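Local coordinates for protein thiosulfate reductase (Thermus thermophilus, PDB 2VPZ) that probably reduces sulfur compounds such as polysulfide or thiosulfate, using a [4Fe-4S] cluster and a molybdenum centre carried by two molybdopterin guanine dinucleotides, at residues L250-P254 / R689-V693; Y370-P375 / T546-L551; Y374-P380 / Q533-W537; G617-Y623 / L734-R740. All blocks are in the same frame, centred on the assembly; numbering follows the deposited sequence.

Contact 1: residues L250-P254 / R689-V693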
# COMPACT_ATOMS: atom_id res chain seq x y z
N LEU A 250 -13.97 -20.74 11.07
CA LEU A 250 -14.90 -21.09 12.16
C LEU A 250 -14.05 -21.64 13.37
O LEU A 250 -13.63 -22.82 13.34
CB LEU A 250 -15.99 -22.11 11.73
CG LEU A 250 -16.66 -22.09 10.33
CD1 LEU A 250 -18.00 -22.89 10.30
CD2 LEU A 250 -16.92 -20.65 9.88
N PRO A 251 -13.75 -20.80 14.42
CA PRO A 251 -12.97 -21.30 15.57
C PRO A 251 -13.73 -22.26 16.52
O PRO A 251 -14.04 -21.90 17.66
CB PRO A 251 -12.48 -20.05 16.31
CG PRO A 251 -13.22 -18.86 15.71
CD PRO A 251 -14.08 -19.38 14.54
N ILE A 252 -14.00 -23.46 16.02
CA ILE A 252 -14.75 -24.51 16.70
C ILE A 252 -14.22 -25.02 18.05
O ILE A 252 -13.01 -25.16 18.28
CB ILE A 252 -14.96 -25.76 15.73
CG1 ILE A 252 -16.33 -26.39 15.94
CG2 ILE A 252 -13.82 -26.80 15.94
CD1 ILE A 252 -16.43 -27.87 15.52
N LYS A 253 -15.13 -25.28 18.98
CA LYS A 253 -14.73 -25.81 20.28
C LYS A 253 -14.20 -27.24 19.96
O LYS A 253 -14.87 -28.00 19.26
CB LYS A 253 -15.92 -25.83 21.25
CG LYS A 253 -15.89 -26.96 22.23
CD LYS A 253 -16.88 -26.76 23.37
CE LYS A 253 -16.32 -27.29 24.69
NZ LYS A 253 -17.35 -27.36 25.77
N PRO A 254 -12.98 -27.62 20.46
CA PRO A 254 -12.46 -28.98 20.18
C PRO A 254 -13.32 -30.23 20.50
O PRO A 254 -13.91 -30.27 21.57
CB PRO A 254 -11.12 -29.04 20.91
CG PRO A 254 -10.68 -27.63 21.07
CD PRO A 254 -11.98 -26.80 21.16
N ARG A 689 -7.71 -20.68 20.50
CA ARG A 689 -8.72 -20.56 21.57
C ARG A 689 -7.97 -20.66 22.95
O ARG A 689 -6.80 -21.07 22.99
CB ARG A 689 -9.80 -21.65 21.45
CG ARG A 689 -10.55 -21.68 20.09
CD ARG A 689 -11.58 -22.82 19.99
NE ARG A 689 -12.22 -23.14 21.27
CZ ARG A 689 -13.45 -22.82 21.64
NH1 ARG A 689 -14.25 -22.15 20.83
NH2 ARG A 689 -13.90 -23.17 22.84
N LYS A 690 -8.63 -20.29 24.06
CA LYS A 690 -8.06 -20.28 25.42
C LYS A 690 -8.03 -21.65 26.14
O LYS A 690 -7.38 -21.83 27.18
CB LYS A 690 -8.78 -19.23 26.31
CG LYS A 690 -8.69 -17.79 25.80
CD LYS A 690 -9.34 -16.76 26.74
CE LYS A 690 -9.32 -15.34 26.14
NZ LYS A 690 -9.47 -14.23 27.14
N ASP A 691 -8.78 -22.59 25.52
CA ASP A 691 -9.02 -24.03 25.82
C ASP A 691 -7.82 -24.91 25.50
O ASP A 691 -7.77 -26.10 25.85
CB ASP A 691 -9.92 -24.74 24.81
CG ASP A 691 -11.33 -24.26 24.74
OD1 ASP A 691 -11.98 -24.23 25.78
OD2 ASP A 691 -11.78 -24.01 23.61
N CYS A 692 -6.99 -24.38 24.62
CA CYS A 692 -5.94 -25.14 24.02
C CYS A 692 -4.57 -24.62 24.04
O CYS A 692 -4.32 -23.45 24.33
CB CYS A 692 -6.31 -25.41 22.54
SG CYS A 692 -7.87 -26.20 22.18
N VAL A 693 -3.70 -25.52 23.61
CA VAL A 693 -2.27 -25.33 23.48
C VAL A 693 -1.87 -26.26 22.29
O VAL A 693 -2.50 -27.31 22.04
CB VAL A 693 -1.59 -25.67 24.88
CG1 VAL A 693 -0.52 -26.72 24.75
CG2 VAL A 693 -1.03 -24.37 25.51

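Contact 2: residues Y370-P375 / T546-L551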
# COMPACT_ATOMS: atom_id res chain seq x y z
N TYR A 370 -2.11 -51.18 -14.09
CA TYR A 370 -1.86 -52.59 -14.37
C TYR A 370 -0.34 -52.89 -14.51
O TYR A 370 0.33 -52.38 -15.41
CB TYR A 370 -2.61 -53.09 -15.64
CG TYR A 370 -2.21 -54.52 -16.04
CD1 TYR A 370 -2.57 -55.62 -15.25
CD2 TYR A 370 -1.39 -54.76 -17.15
CE1 TYR A 370 -2.11 -56.93 -15.54
CE2 TYR A 370 -0.92 -56.06 -17.45
CZ TYR A 370 -1.28 -57.14 -16.64
OH TYR A 370 -0.84 -58.42 -16.94
N LEU A 371 0.21 -53.66 -13.57
CA LEU A 371 1.61 -54.11 -13.57
C LEU A 371 1.42 -55.44 -12.90
O LEU A 371 0.99 -55.53 -11.75
CB LEU A 371 2.59 -53.26 -12.75
CG LEU A 371 4.06 -53.10 -13.24
CD1 LEU A 371 4.99 -53.28 -12.05
CD2 LEU A 371 4.46 -54.10 -14.34
N GLU A 372 1.74 -56.48 -13.63
CA GLU A 372 1.52 -57.81 -13.16
C GLU A 372 2.53 -58.30 -12.11
O GLU A 372 3.72 -58.06 -12.23
CB GLU A 372 1.41 -58.65 -14.42
CG GLU A 372 1.96 -59.99 -14.42
CD GLU A 372 1.10 -60.86 -15.30
OE1 GLU A 372 1.52 -61.19 -16.43
OE2 GLU A 372 -0.02 -61.16 -14.83
N LYS A 373 2.03 -58.94 -11.05
CA LYS A 373 2.89 -59.43 -9.97
C LYS A 373 3.93 -60.44 -10.46
O LYS A 373 3.77 -61.02 -11.53
CB LYS A 373 2.06 -60.01 -8.80
CG LYS A 373 1.42 -58.94 -7.89
CD LYS A 373 0.42 -59.52 -6.89
CE LYS A 373 1.10 -60.30 -5.75
NZ LYS A 373 1.79 -59.45 -4.69
N TYR A 374 5.01 -60.62 -9.71
CA TYR A 374 6.04 -61.57 -10.07
C TYR A 374 5.42 -62.94 -9.69
O TYR A 374 4.97 -63.07 -8.54
CB TYR A 374 7.31 -61.29 -9.27
CG TYR A 374 8.47 -62.17 -9.64
CD1 TYR A 374 9.50 -61.69 -10.44
CD2 TYR A 374 8.54 -63.48 -9.17
CE1 TYR A 374 10.60 -62.50 -10.77
CE2 TYR A 374 9.64 -64.32 -9.50
CZ TYR A 374 10.67 -63.81 -10.30
OH TYR A 374 11.77 -64.59 -10.61
N PRO A 375 5.41 -63.96 -10.61
CA PRO A 375 4.83 -65.31 -10.40
C PRO A 375 5.34 -66.17 -9.25
O PRO A 375 6.50 -66.59 -9.22
CB PRO A 375 5.03 -66.02 -11.75
CG PRO A 375 5.53 -64.95 -12.69
CD PRO A 375 6.29 -64.00 -11.78
N THR A 546 10.93 -59.01 -15.19
CA THR A 546 9.74 -59.85 -15.33
C THR A 546 8.40 -59.04 -15.42
O THR A 546 7.58 -59.28 -16.34
CB THR A 546 9.70 -60.92 -14.14
OG1 THR A 546 10.61 -61.99 -14.43
CG2 THR A 546 8.29 -61.45 -13.90
N ARG A 547 8.20 -58.06 -14.54
CA ARG A 547 7.02 -57.18 -14.53
C ARG A 547 7.05 -56.20 -15.76
O ARG A 547 6.00 -55.81 -16.31
CB ARG A 547 6.94 -56.41 -13.17
CG ARG A 547 7.46 -57.22 -11.91
CD ARG A 547 6.98 -56.65 -10.53
NE ARG A 547 5.53 -56.51 -10.40
CZ ARG A 547 4.89 -55.68 -9.58
NH1 ARG A 547 5.58 -54.89 -8.78
NH2 ARG A 547 3.56 -55.61 -9.57
N LEU A 548 8.25 -55.85 -16.24
CA LEU A 548 8.38 -54.96 -17.39
C LEU A 548 8.11 -55.75 -18.72
O LEU A 548 7.61 -55.18 -19.71
CB LEU A 548 9.73 -54.18 -17.30
CG LEU A 548 9.69 -53.19 -16.09
CD1 LEU A 548 10.88 -52.22 -16.08
CD2 LEU A 548 8.35 -52.40 -16.10
N GLN A 549 8.36 -57.07 -18.70
CA GLN A 549 8.05 -57.98 -19.83
C GLN A 549 6.53 -57.86 -20.07
O GLN A 549 6.06 -57.58 -21.19
CB GLN A 549 8.36 -59.43 -19.45
CG GLN A 549 9.59 -60.01 -20.11
CD GLN A 549 10.29 -61.08 -19.27
OE1 GLN A 549 9.63 -61.83 -18.53
NE2 GLN A 549 11.62 -61.16 -19.38
N SER A 550 5.78 -58.12 -19.00
CA SER A 550 4.33 -58.04 -18.98
C SER A 550 3.81 -56.79 -19.66
O SER A 550 2.90 -56.83 -20.49
CB SER A 550 3.76 -58.02 -17.55
OG SER A 550 2.76 -57.01 -17.39
N LEU A 551 4.35 -55.64 -19.31
CA LEU A 551 3.77 -54.45 -19.90
C LEU A 551 4.22 -54.08 -21.31
O LEU A 551 3.58 -53.28 -21.99
CB LEU A 551 3.89 -53.25 -18.95
CG LEU A 551 2.97 -53.39 -17.72
CD1 LEU A 551 3.18 -52.20 -16.76
CD2 LEU A 551 1.49 -53.50 -18.17

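Contact 3: residues Y374-P380 / Q533-W537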
# COMPACT_ATOMS: atom_id res chain seq x y z
N TYR A 374 5.01 -60.62 -9.71
CA TYR A 374 6.04 -61.57 -10.07
C TYR A 374 5.42 -62.94 -9.69
O TYR A 374 4.97 -63.07 -8.54
CB TYR A 374 7.31 -61.29 -9.27
CG TYR A 374 8.47 -62.17 -9.64
CD1 TYR A 374 9.50 -61.69 -10.44
CD2 TYR A 374 8.54 -63.48 -9.17
CE1 TYR A 374 10.60 -62.50 -10.77
CE2 TYR A 374 9.64 -64.32 -9.50
CZ TYR A 374 10.67 -63.81 -10.30
OH TYR A 374 11.77 -64.59 -10.61
N PRO A 375 5.41 -63.96 -10.61
CA PRO A 375 4.83 -65.31 -10.40
C PRO A 375 5.34 -66.17 -9.25
O PRO A 375 6.50 -66.59 -9.22
CB PRO A 375 5.03 -66.02 -11.75
CG PRO A 375 5.53 -64.95 -12.69
CD PRO A 375 6.29 -64.00 -11.78
N LEU A 376 4.44 -66.48 -8.33
CA LEU A 376 4.82 -67.22 -7.15
C LEU A 376 3.69 -68.08 -6.55
O LEU A 376 2.50 -67.92 -6.90
CB LEU A 376 5.32 -66.24 -6.06
CG LEU A 376 6.50 -65.24 -6.16
CD1 LEU A 376 6.56 -64.40 -4.86
CD2 LEU A 376 7.84 -65.98 -6.38
N PRO A 377 4.07 -69.03 -5.67
CA PRO A 377 3.06 -69.87 -5.02
C PRO A 377 2.23 -68.94 -4.09
O PRO A 377 2.75 -67.90 -3.63
CB PRO A 377 3.86 -70.87 -4.17
CG PRO A 377 5.30 -70.78 -4.64
CD PRO A 377 5.43 -69.56 -5.53
N PRO A 378 0.93 -69.25 -3.83
CA PRO A 378 0.16 -68.38 -2.93
C PRO A 378 0.87 -68.26 -1.56
O PRO A 378 1.61 -69.16 -1.16
CB PRO A 378 -1.18 -69.08 -2.81
CG PRO A 378 -1.39 -69.60 -4.19
CD PRO A 378 0.01 -70.13 -4.57
N LEU A 379 0.66 -67.17 -0.84
CA LEU A 379 1.29 -66.98 0.47
C LEU A 379 0.56 -67.75 1.63
O LEU A 379 -0.68 -67.88 1.58
CB LEU A 379 1.34 -65.47 0.81
CG LEU A 379 2.48 -64.45 0.58
CD1 LEU A 379 3.70 -65.07 -0.11
CD2 LEU A 379 1.93 -63.26 -0.23
N PRO A 380 1.30 -68.34 2.62
CA PRO A 380 0.49 -68.99 3.65
C PRO A 380 -0.76 -68.11 4.06
O PRO A 380 -1.89 -68.59 4.02
CB PRO A 380 1.47 -69.19 4.81
CG PRO A 380 2.81 -69.45 4.12
CD PRO A 380 2.72 -68.70 2.76
N GLN A 533 11.08 -70.80 -2.21
CA GLN A 533 10.08 -70.70 -3.31
C GLN A 533 9.64 -69.24 -3.41
O GLN A 533 9.33 -68.72 -4.51
CB GLN A 533 8.84 -71.62 -3.12
CG GLN A 533 7.82 -71.16 -2.11
CD GLN A 533 7.76 -72.07 -0.92
OE1 GLN A 533 6.73 -72.72 -0.65
NE2 GLN A 533 8.88 -72.18 -0.19
N TYR A 534 9.59 -68.58 -2.26
CA TYR A 534 9.35 -67.13 -2.22
C TYR A 534 10.90 -66.66 -2.16
O TYR A 534 11.72 -67.23 -1.45
CB TYR A 534 8.48 -66.68 -0.97
CG TYR A 534 7.19 -67.50 -0.64
CD1 TYR A 534 7.20 -68.47 0.35
CD2 TYR A 534 5.96 -67.33 -1.36
CE1 TYR A 534 6.09 -69.26 0.65
CE2 TYR A 534 4.82 -68.13 -1.07
CZ TYR A 534 4.90 -69.09 -0.06
OH TYR A 534 3.82 -69.90 0.22
N PHE A 535 11.29 -65.71 -3.03
CA PHE A 535 12.69 -65.22 -3.20
C PHE A 535 13.56 -65.95 -4.21
O PHE A 535 14.77 -65.69 -4.26
CB PHE A 535 13.40 -65.21 -1.87
CG PHE A 535 12.80 -64.38 -0.87
CD1 PHE A 535 12.12 -64.92 0.21
CD2 PHE A 535 12.77 -63.00 -1.06
CE1 PHE A 535 11.40 -64.13 1.07
CE2 PHE A 535 12.07 -62.16 -0.20
CZ PHE A 535 11.37 -62.73 0.87
N PRO A 536 12.93 -66.77 -5.11
CA PRO A 536 13.71 -67.50 -6.11
C PRO A 536 14.69 -66.64 -6.93
O PRO A 536 15.88 -66.95 -7.01
CB PRO A 536 12.64 -68.17 -6.96
CG PRO A 536 11.65 -67.07 -7.08
CD PRO A 536 11.60 -66.47 -5.64
N TRP A 537 14.18 -65.57 -7.55
CA TRP A 537 15.00 -64.61 -8.34
C TRP A 537 16.34 -64.30 -7.62
O TRP A 537 16.33 -64.06 -6.41
CB TRP A 537 14.25 -63.27 -8.59
CG TRP A 537 13.50 -62.75 -7.37
CD1 TRP A 537 12.23 -63.09 -6.99
CD2 TRP A 537 13.96 -61.80 -6.37
NE1 TRP A 537 11.89 -62.44 -5.84
CE2 TRP A 537 12.92 -61.64 -5.43
CE3 TRP A 537 15.16 -61.08 -6.18
CZ2 TRP A 537 13.03 -60.78 -4.31
CZ3 TRP A 537 15.27 -60.22 -5.05
CH2 TRP A 537 14.21 -60.08 -4.14

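Contact 4: residues G617-Y623 / L734-R740. With MGD (2-amino-5,6-dimercapto-7-methyl-3,7,8a,9-tetrahydro-8-oxa-1,3,9,10-tetraaza-anthracen-4-one guanosine dinucleotide), chain I.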
# COMPACT_ATOMS: atom_id res chain seq x y z
N GLY A 617 -6.66 -25.24 35.10
CA GLY A 617 -5.21 -25.12 35.21
C GLY A 617 -4.51 -25.85 34.05
O GLY A 617 -3.28 -25.76 33.86
N PHE A 618 -5.29 -26.57 33.26
CA PHE A 618 -4.81 -27.38 32.11
C PHE A 618 -5.32 -26.93 30.73
O PHE A 618 -6.24 -26.12 30.64
CB PHE A 618 -5.21 -28.85 32.30
CG PHE A 618 -4.41 -29.60 33.35
CD1 PHE A 618 -4.71 -29.48 34.71
CD2 PHE A 618 -3.36 -30.44 32.97
CE1 PHE A 618 -3.98 -30.17 35.67
CE2 PHE A 618 -2.62 -31.15 33.91
CZ PHE A 618 -2.93 -31.02 35.26
N TYR A 619 -4.71 -27.45 29.66
CA TYR A 619 -5.11 -27.15 28.27
C TYR A 619 -5.14 -28.42 27.41
O TYR A 619 -4.40 -29.36 27.69
CB TYR A 619 -4.15 -26.16 27.62
CG TYR A 619 -4.06 -24.85 28.32
CD1 TYR A 619 -3.15 -24.65 29.36
CD2 TYR A 619 -4.93 -23.80 27.99
CE1 TYR A 619 -3.09 -23.45 30.07
CE2 TYR A 619 -4.89 -22.58 28.68
CZ TYR A 619 -3.97 -22.41 29.72
OH TYR A 619 -3.94 -21.22 30.41
N ARG A 620 -5.99 -28.48 26.38
CA ARG A 620 -5.97 -29.64 25.52
C ARG A 620 -4.68 -29.49 24.67
O ARG A 620 -4.33 -28.40 24.25
CB ARG A 620 -7.21 -29.72 24.61
CG ARG A 620 -7.36 -31.07 23.86
CD ARG A 620 -8.63 -31.10 22.99
NE ARG A 620 -9.87 -30.88 23.74
CZ ARG A 620 -10.54 -31.80 24.43
NH1 ARG A 620 -10.11 -33.06 24.49
NH2 ARG A 620 -11.67 -31.46 25.07
N LEU A 621 -3.96 -30.61 24.48
CA LEU A 621 -2.69 -30.69 23.75
C LEU A 621 -2.99 -30.97 22.26
O LEU A 621 -3.40 -32.09 21.93
CB LEU A 621 -1.82 -31.81 24.32
CG LEU A 621 -0.28 -31.87 24.26
CD1 LEU A 621 0.21 -33.32 24.03
CD2 LEU A 621 0.23 -30.93 23.17
N LEU A 622 -2.85 -29.95 21.39
CA LEU A 622 -3.10 -30.14 19.96
C LEU A 622 -1.69 -30.30 19.34
O LEU A 622 -0.69 -29.94 19.96
CB LEU A 622 -3.92 -28.98 19.37
CG LEU A 622 -5.31 -28.63 20.00
CD1 LEU A 622 -6.01 -27.48 19.23
CD2 LEU A 622 -6.21 -29.88 20.04
N TYR A 623 -1.58 -30.87 18.13
CA TYR A 623 -0.26 -31.09 17.57
C TYR A 623 -0.37 -31.15 16.04
O TYR A 623 -1.46 -31.26 15.49
CB TYR A 623 0.31 -32.39 18.15
CG TYR A 623 -0.60 -33.57 17.91
CD1 TYR A 623 -0.58 -34.28 16.71
CD2 TYR A 623 -1.60 -33.93 18.86
CE1 TYR A 623 -1.49 -35.30 16.43
CE2 TYR A 623 -2.52 -34.94 18.59
CZ TYR A 623 -2.46 -35.63 17.37
OH TYR A 623 -3.37 -36.62 17.08
N LEU A 734 -5.85 -39.51 19.98
CA LEU A 734 -4.79 -38.81 20.72
C LEU A 734 -5.08 -37.47 21.44
O LEU A 734 -4.45 -37.17 22.46
CB LEU A 734 -3.56 -38.63 19.80
CG LEU A 734 -2.79 -39.87 19.34
CD1 LEU A 734 -1.59 -39.43 18.47
CD2 LEU A 734 -2.31 -40.71 20.55
N ARG A 735 -6.02 -36.69 20.92
CA ARG A 735 -6.41 -35.33 21.41
C ARG A 735 -7.26 -35.32 22.69
O ARG A 735 -8.01 -34.39 22.98
CB ARG A 735 -7.13 -34.57 20.26
CG ARG A 735 -6.26 -34.61 18.98
CD ARG A 735 -6.53 -33.64 17.81
NE ARG A 735 -5.41 -33.78 16.87
CZ ARG A 735 -5.37 -33.46 15.58
NH1 ARG A 735 -6.41 -32.93 14.97
NH2 ARG A 735 -4.27 -33.72 14.88
N VAL A 736 -7.02 -36.33 23.48
CA VAL A 736 -7.73 -36.64 24.69
C VAL A 736 -6.80 -36.36 25.92
O VAL A 736 -7.19 -36.50 27.09
CB VAL A 736 -8.19 -38.14 24.42
CG1 VAL A 736 -7.67 -39.08 25.46
CG2 VAL A 736 -9.69 -38.23 24.13
N ASN A 737 -5.57 -35.90 25.63
CA ASN A 737 -4.59 -35.57 26.67
C ASN A 737 -4.62 -34.07 27.00
O ASN A 737 -4.85 -33.23 26.12
CB ASN A 737 -3.17 -36.01 26.25
CG ASN A 737 -3.01 -37.54 26.20
OD1 ASN A 737 -2.75 -38.18 27.23
ND2 ASN A 737 -3.19 -38.11 25.01
N PHE A 738 -4.41 -33.76 28.27
CA PHE A 738 -4.40 -32.41 28.80
C PHE A 738 -3.02 -32.13 29.38
O PHE A 738 -2.37 -33.03 29.95
CB PHE A 738 -5.52 -32.26 29.86
CG PHE A 738 -6.89 -32.75 29.39
CD1 PHE A 738 -7.53 -33.82 30.02
CD2 PHE A 738 -7.54 -32.14 28.30
CE1 PHE A 738 -8.79 -34.30 29.57
CE2 PHE A 738 -8.81 -32.59 27.84
CZ PHE A 738 -9.44 -33.67 28.48
N VAL A 739 -2.57 -30.90 29.24
CA VAL A 739 -1.25 -30.49 29.67
C VAL A 739 -1.28 -29.10 30.36
O VAL A 739 -2.15 -28.28 30.04
CB VAL A 739 -0.35 -30.45 28.39
CG1 VAL A 739 -0.39 -29.06 27.75
CG2 VAL A 739 1.05 -30.92 28.71
N ARG A 740 -0.39 -28.87 31.33
CA ARG A 740 -0.29 -27.56 32.00
C ARG A 740 1.18 -27.06 31.90
O ARG A 740 2.10 -27.87 31.73
CB ARG A 740 -0.75 -27.62 33.45
CG ARG A 740 0.20 -28.37 34.27
CD ARG A 740 -0.35 -28.72 35.60
NE ARG A 740 0.77 -28.65 36.49
CZ ARG A 740 1.37 -29.70 37.00
NH1 ARG A 740 0.92 -30.90 36.69
NH2 ARG A 740 2.45 -29.56 37.77
PB MGD I . -5.19 -32.77 10.86
O1B MGD I . -5.05 -33.53 12.11
O2B MGD I . -6.43 -32.80 10.12
O3B MGD I . -3.91 -33.38 10.11
O3A MGD I . -1.83 -33.63 8.68
PA MGD I . -3.39 -33.46 8.60
O1A MGD I . -3.82 -34.65 7.88
O2A MGD I . -3.69 -32.23 7.88
O5' MGD I . -4.87 -31.27 11.10
C5' MGD I . -4.01 -30.66 12.07
C4' MGD I . -4.88 -29.48 12.46
O4' MGD I . -5.95 -30.11 13.14
C3' MGD I . -4.30 -28.46 13.48
O3' MGD I . -4.50 -27.09 13.02
C2' MGD I . -5.13 -28.66 14.77
O2' MGD I . -5.56 -27.39 15.25
C1' MGD I . -6.39 -29.29 14.24
N9 MGD I . -7.40 -29.82 15.19
C8 MGD I . -7.16 -30.38 16.42
N7 MGD I . -8.31 -30.76 17.04
C5 MGD I . -9.32 -30.42 16.20
C6 MGD I . -10.80 -30.47 16.28
O6 MGD I . -11.30 -31.00 17.27
N1 MGD I . -11.51 -30.02 15.25
C2 MGD I . -10.93 -29.44 14.16
N2 MGD I . -11.71 -28.98 13.12
N3 MGD I . -9.57 -29.35 14.02
C4 MGD I . -8.73 -29.82 14.99
C10 MGD I . -1.06 -34.79 8.94
C11 MGD I . -0.65 -35.29 7.60
O11 MGD I . 0.28 -34.35 7.04
C12 MGD I . -0.22 -36.78 7.58
S12 MGD I . -1.19 -37.98 8.25
C13 MGD I . 0.96 -37.22 7.02
S13 MGD I . 1.32 -38.88 6.93
C14 MGD I . 1.95 -36.24 6.44
N15 MGD I . 3.10 -35.96 7.23
C16 MGD I . 3.80 -34.79 7.09
C17 MGD I . 5.05 -34.43 7.85
O17 MGD I . 5.55 -35.27 8.65
N18 MGD I . 5.67 -33.23 7.60
C19 MGD I . 5.08 -32.36 6.74
N19 MGD I . 5.67 -31.19 6.59
N20 MGD I . 3.92 -32.56 6.02
C21 MGD I . 3.30 -33.77 6.15
N22 MGD I . 2.17 -34.06 5.53
C23 MGD I . 1.21 -34.98 6.04
O HOH W 1 -2.84 -34.91 22.70

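Contact 1: residues L250-P254 / R689-V693
The guanidinium group of Arg689 lies flat against the backbone of Lys253: CA of Lys253 sits over the centre of one face, 3.5 Å above its plane, and CB of the same residue reaches Arg689 NH2 at 3.7 Å. A bend at chi3 (34°) turns the end of the arginine across the 250-254 loop. At the edge of the group, NH1 gives a hydrogen bond to Pro251 O over 3.2 Å (153° at the hydrogen), with the acceptor tilted somewhat out of the guanidinium plane. Pro251 is the centre of an inverse gamma turn, which brings Ile252 N to Leu250 O and leaves the proline carbonyl directed at the arginine. Nearer the backbone, Arg689 CD packs on Ile252 O at 3.2 Å. NH1 has a second, charged partner in Glu306, while the amine of Lys253 leaves the contact for a salt bridge with Glu613. Farther along, the ring of Pro254 wedges between the arginine and the start of strand 692-696, its CG meeting Cys692 SG at 3.3 Å. Ile252 and Pro254 also border a molybdopterin guanine dinucleotide. The contact thus joins the loop after the edge strand 248-250 of a parallel sheet to the C-terminal dinucleotide-binding domain, an interdomain seam beside the cofactor pocket of the molybdopterin oxidoreductase fold.

Contact 2: residues Y370-P375 / T546-L551
Leu371 and Arg547 form the tight centre of this loop-on-helix contact, in which an irregular chain lies across the C-terminal end of helix 540-551. The two side chains meet at about a right angle, and Leu371 CD1 stands 3.4 Å above the centre of one face of the guanidinium. At the edge of the same group, Arg547 NE donates a nearly straight hydrogen bond to Glu372 O (3.0 Å, 173°); it approaches from above the carbonyl plane. The bend at chi3 (55°) turns the guanidinium edge to the loop carbonyls, where NH2 adds a weak bond to Leu371 O. NH1 forms a salt bridge with Asp491, so NE and NH1 are each held, and NH2 more weakly. The other methyl of Leu371, CD2, packs 3.3 Å from Leu551 CD1, and Ile502 touches both leucines.

Toward the surface the fit is looser. Glu372 is exposed, and its side chain only brushes Ser550, with no hydrogen bond between them. Tyr374 crosses Thr546 at about a right angle, with CD1 3.7 Å from the methyl CG2. Even so, Ser550 OG is buried, with no polar partner in the model; its neighbours include Glu372 CB at 3.7 Å and Tyr370 CE2 at 3.8 Å.

Contact 3: residues Y374-P380 / Q533-W537
One face of the Tyr374 ring receives the edge of Trp537, whose CD1 stands 3.7 Å above the plane and toward the rim; the rings form a T-shaped pair with planes at 68°. Tyr374 begins a proline-rich loop, polyproline II-like from Pro377 to Leu379, that lies along the irregular chain between helices 518-528 and 540-551. Trp537 in turn carries Phe535 CA over a face of its own. The second flat group, Tyr534, has Gln533 CG against one face and Pro378 O at its edge, in the ring plane. Leu376 CD2 packs 3.9 Å from Pro536 CD, while Pro377 CG rests on Gln533 CG at 3.6 Å. Deeper in, Leu379 CD1 reaches the CD2 and CE2 side of the Tyr534 ring at 3.4 Å.

Around this site, helix 149-160 supplies Phe155, Ala158 and Ala159 to the buried side, and Tyr543 packs nearly parallel to Tyr374. Pro377, Pro378 and Pro380 lie toward the surface. With CG of Tyr534 beside its backbone N (chi1 -47°), the ring extends along the loop until its hydroxyl donates to Pro378 O at 2.7 Å.

Contact 4: residues G617-Y623 / L734-R740
The side chains of Arg735 and Tyr623 cross at about a right angle. From CB, where chi1 of -52° sets CG beside the backbone N, the arginine runs extended to NE. CG touches Tyr623 CE2 at 3.8 Å; CD passes the guanine base of the molybdopterin guanine dinucleotide, 3.5 Å from its N7; NE reaches Tyr623 CZ, also at 3.5 Å. CZ lies 4.5 Å from the tyrosine ring centroid, an off-centre cation-pi contact. At the tip, NH2 donates to the cofactor phosphate oxygen O1B over 2.9 Å (149°), and NH1 adds a weak bond to the same oxygen. One good and one weak bond converge on this oxygen and orient the guanidinium, whose positive charge would be expected to offset the negative charge of the diphosphate. Tyr623 is itself held by a hydrogen bond between its OH and His333 NE2, and Trp336 provides Arg735 with another cation-pi partner.

Farther from the cofactor the backbones pair. Tyr619 and Val739 form an antiparallel hydrogen-bonded pair, and Leu621 N donates to Asn737 O. Arg620 NH1 binds Arg735 O at 2.9 Å, in both the carbonyl and guanidinium planes, with Phe738 CE2 over one face of the group. A water donates to Leu621 O and Leu734 O where the strands part. At the outer end, Arg740 CD lies over the Phe618 ring in a CH-pi contact. Within the mixed sheet of the dinucleotide-binding domain, strand 619-624 runs between strands 738-744 and 692-696, and Val739 touches both Val693 of the latter and Leu669 of strand 666-671.

How the contacts relate
From the N terminus, the chain opens contact 1 at 250-254 and then, within that long loop, contacts 2 and 3 at 370-380, where they share Tyr374 and Pro375. Contact 3 closes first, at 533-537, and contact 2 next, at 546-551, so the smaller loop lies inside the larger and both lie inside contact 1. Contact 4 opens at 617-623, before contact 1 closes at 689-693, and ends at 734-740; these two therefore cross. Their centres are about 11 Å apart and they meet in one sheet, tying the dinucleotide-binding domain together and to a parallel-sheet loop. Contacts 2 and 3 fasten a surface loop on the opposite side of the chain's centre.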